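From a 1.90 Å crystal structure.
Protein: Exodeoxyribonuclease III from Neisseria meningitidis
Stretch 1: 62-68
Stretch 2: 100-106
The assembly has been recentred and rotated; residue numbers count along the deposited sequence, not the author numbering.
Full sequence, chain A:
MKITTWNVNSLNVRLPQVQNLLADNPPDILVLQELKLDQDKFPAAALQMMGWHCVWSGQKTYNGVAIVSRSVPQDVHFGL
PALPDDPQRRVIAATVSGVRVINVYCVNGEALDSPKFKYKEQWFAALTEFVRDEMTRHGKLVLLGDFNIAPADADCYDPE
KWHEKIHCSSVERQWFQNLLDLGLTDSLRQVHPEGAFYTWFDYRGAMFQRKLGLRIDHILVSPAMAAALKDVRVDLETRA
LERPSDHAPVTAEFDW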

# COMPACT_ATOMS: atom_id res chain seq x y z
N TYR A 62 4.03 -7.72 14.21
CA TYR A 62 3.71 -6.41 13.66
C TYR A 62 4.15 -6.30 12.22
O TYR A 62 5.07 -7.01 11.80
CB TYR A 62 4.45 -5.33 14.45
CG TYR A 62 4.16 -5.37 15.93
CD1 TYR A 62 2.94 -4.89 16.43
CD2 TYR A 62 5.09 -5.90 16.83
CE1 TYR A 62 2.65 -4.95 17.80
CE2 TYR A 62 4.80 -5.97 18.22
CZ TYR A 62 3.59 -5.47 18.68
OH TYR A 62 3.30 -5.49 20.03
N ASN A 63 3.52 -5.38 11.49
CA ASN A 63 4.09 -4.87 10.24
C ASN A 63 4.26 -6.02 9.21
O ASN A 63 3.40 -6.90 9.15
CB ASN A 63 5.43 -4.15 10.50
CG ASN A 63 5.31 -3.03 11.50
OD1 ASN A 63 4.38 -2.24 11.47
ND2 ASN A 63 6.27 -2.94 12.40
N GLY A 64 5.33 -6.00 8.43
CA GLY A 64 5.57 -7.05 7.41
C GLY A 64 5.03 -6.64 6.07
O GLY A 64 3.85 -6.25 5.97
N VAL A 65 5.89 -6.73 5.03
CA VAL A 65 5.54 -6.36 3.64
C VAL A 65 6.05 -7.44 2.66
O VAL A 65 7.09 -8.07 2.90
CB VAL A 65 6.14 -4.96 3.24
CG1 VAL A 65 5.35 -3.83 3.87
CG2 VAL A 65 7.64 -4.83 3.64
N ALA A 66 5.32 -7.68 1.58
CA ALA A 66 5.75 -8.69 0.61
C ALA A 66 5.44 -8.23 -0.79
O ALA A 66 4.54 -7.44 -0.98
CB ALA A 66 5.04 -10.04 0.90
N ILE A 67 6.19 -8.75 -1.77
CA ILE A 67 5.90 -8.55 -3.21
C ILE A 67 5.76 -9.93 -3.85
O ILE A 67 6.63 -10.79 -3.70
CB ILE A 67 6.99 -7.75 -3.95
CG1 ILE A 67 7.10 -6.33 -3.38
CG2 ILE A 67 6.70 -7.73 -5.43
CD1 ILE A 67 8.35 -5.58 -3.82
N VAL A 68 4.64 -10.13 -4.53
CA VAL A 68 4.33 -11.47 -5.07
C VAL A 68 4.06 -11.28 -6.56
O VAL A 68 3.28 -10.40 -6.93
CB VAL A 68 3.08 -12.05 -4.39
CG1 VAL A 68 2.76 -13.42 -4.95
CG2 VAL A 68 3.25 -12.07 -2.85
N ARG A 100 9.95 -0.57 -11.38
CA ARG A 100 10.43 -0.51 -10.00
C ARG A 100 9.19 -0.41 -9.11
O ARG A 100 8.43 0.57 -9.21
CB ARG A 100 11.33 0.72 -9.81
CG ARG A 100 12.07 0.75 -8.49
CD ARG A 100 12.99 -0.49 -8.34
NE ARG A 100 13.84 -0.37 -7.16
CZ ARG A 100 14.61 -1.34 -6.67
NH1 ARG A 100 14.66 -2.52 -7.26
NH2 ARG A 100 15.32 -1.10 -5.57
N VAL A 101 9.03 -1.39 -8.22
CA VAL A 101 7.87 -1.45 -7.34
C VAL A 101 8.37 -1.16 -5.93
O VAL A 101 9.20 -1.86 -5.41
CB VAL A 101 7.23 -2.83 -7.40
CG1 VAL A 101 6.10 -3.00 -6.33
CG2 VAL A 101 6.70 -3.09 -8.81
N ILE A 102 7.88 -0.10 -5.31
CA ILE A 102 8.21 0.14 -3.89
C ILE A 102 6.95 -0.04 -3.04
O ILE A 102 6.04 0.77 -3.15
CB ILE A 102 8.84 1.58 -3.72
CG1 ILE A 102 10.02 1.78 -4.71
CG2 ILE A 102 9.17 1.86 -2.23
CD1 ILE A 102 10.56 3.22 -4.77
N ASN A 103 6.91 -1.09 -2.20
CA ASN A 103 5.75 -1.39 -1.37
C ASN A 103 5.98 -0.85 0.05
O ASN A 103 7.01 -1.14 0.66
CB ASN A 103 5.58 -2.92 -1.33
CG ASN A 103 4.47 -3.39 -0.41
OD1 ASN A 103 3.54 -2.64 -0.08
ND2 ASN A 103 4.54 -4.67 -0.01
N VAL A 104 5.01 -0.10 0.56
CA VAL A 104 5.12 0.51 1.87
C VAL A 104 3.94 0.13 2.78
O VAL A 104 2.78 0.10 2.35
CB VAL A 104 5.21 2.07 1.75
CG1 VAL A 104 6.58 2.49 1.25
CG2 VAL A 104 4.04 2.70 0.85
N TYR A 105 4.25 -0.17 4.02
CA TYR A 105 3.25 -0.18 5.07
C TYR A 105 3.63 1.00 5.98
O TYR A 105 4.53 0.87 6.83
CB TYR A 105 3.24 -1.53 5.85
CG TYR A 105 2.37 -1.38 7.06
CD1 TYR A 105 1.08 -0.84 6.93
CD2 TYR A 105 2.84 -1.69 8.36
CE1 TYR A 105 0.25 -0.65 8.06
CE2 TYR A 105 2.00 -1.51 9.49
CZ TYR A 105 0.73 -0.96 9.32
OH TYR A 105 -0.10 -0.71 10.40
N CYS A 106 3.02 2.18 5.74
CA CYS A 106 3.49 3.41 6.37
C CYS A 106 3.03 3.46 7.81
O CYS A 106 1.99 2.87 8.18
CB CYS A 106 2.96 4.65 5.65
SG CYS A 106 3.53 4.77 3.93

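The two strands, 65-68 and 100-105, run in roughly antiparallel directions, at 147°, but their axes come no closer than 7.3 Å, so it is side chains that fill the space between them. No clear hydrogen bond joins the stretches, and the contact, which buries 346 Å² in total, rests largely on packing.

Alternation along each strand selects the residues that take part. Val65 and Ile67 point toward the second stretch while Ala66 points away; in return Val101, Asn103 and Tyr105 point toward the first, and Ile102 and Val104 away. Val65, with chi1 in m, places CG1 3.7 Å from CB of Tyr105, and its short branched side chain packs against the start of the tyrosine side chain. Ile67 is longer: with chi1 m and chi2 t it extends, bringing CD1 to 4.2 Å from CG1 of Val101, whose chi1 is t.

Asn103 lies between these two apolar contacts. Its t rotamer (chi1 175°) carries the amide across the gap, so that ND2 lies 3.6 Å from CB of Val65 and 2.9 Å from the carbonyl O of Ala66; CB of Asn103 itself lies 4.3 Å from CG1 of Ile67. Both OD1 and ND2 are hydrogen-bonded elsewhere in the structure, which makes a polar group tolerable in this buried position.

Tyr105, also t at chi1, sends its ring along the loop that precedes the first strand. There Asn63, whose CA-to-CB bond points sideways, turns its end nearer through an m rotamer, and OD1 of Asn63 meets the edge of the Tyr105 ring, near its plane, 3.2 Å from CE2 of Tyr105. A carbonyl oxygen suits the weakly positive rim of an aromatic ring. Gly64 follows with phi/psi of 93/128, where a CB would jam against the carbonyl O of Asn63; glycine accommodates this turn into the strand.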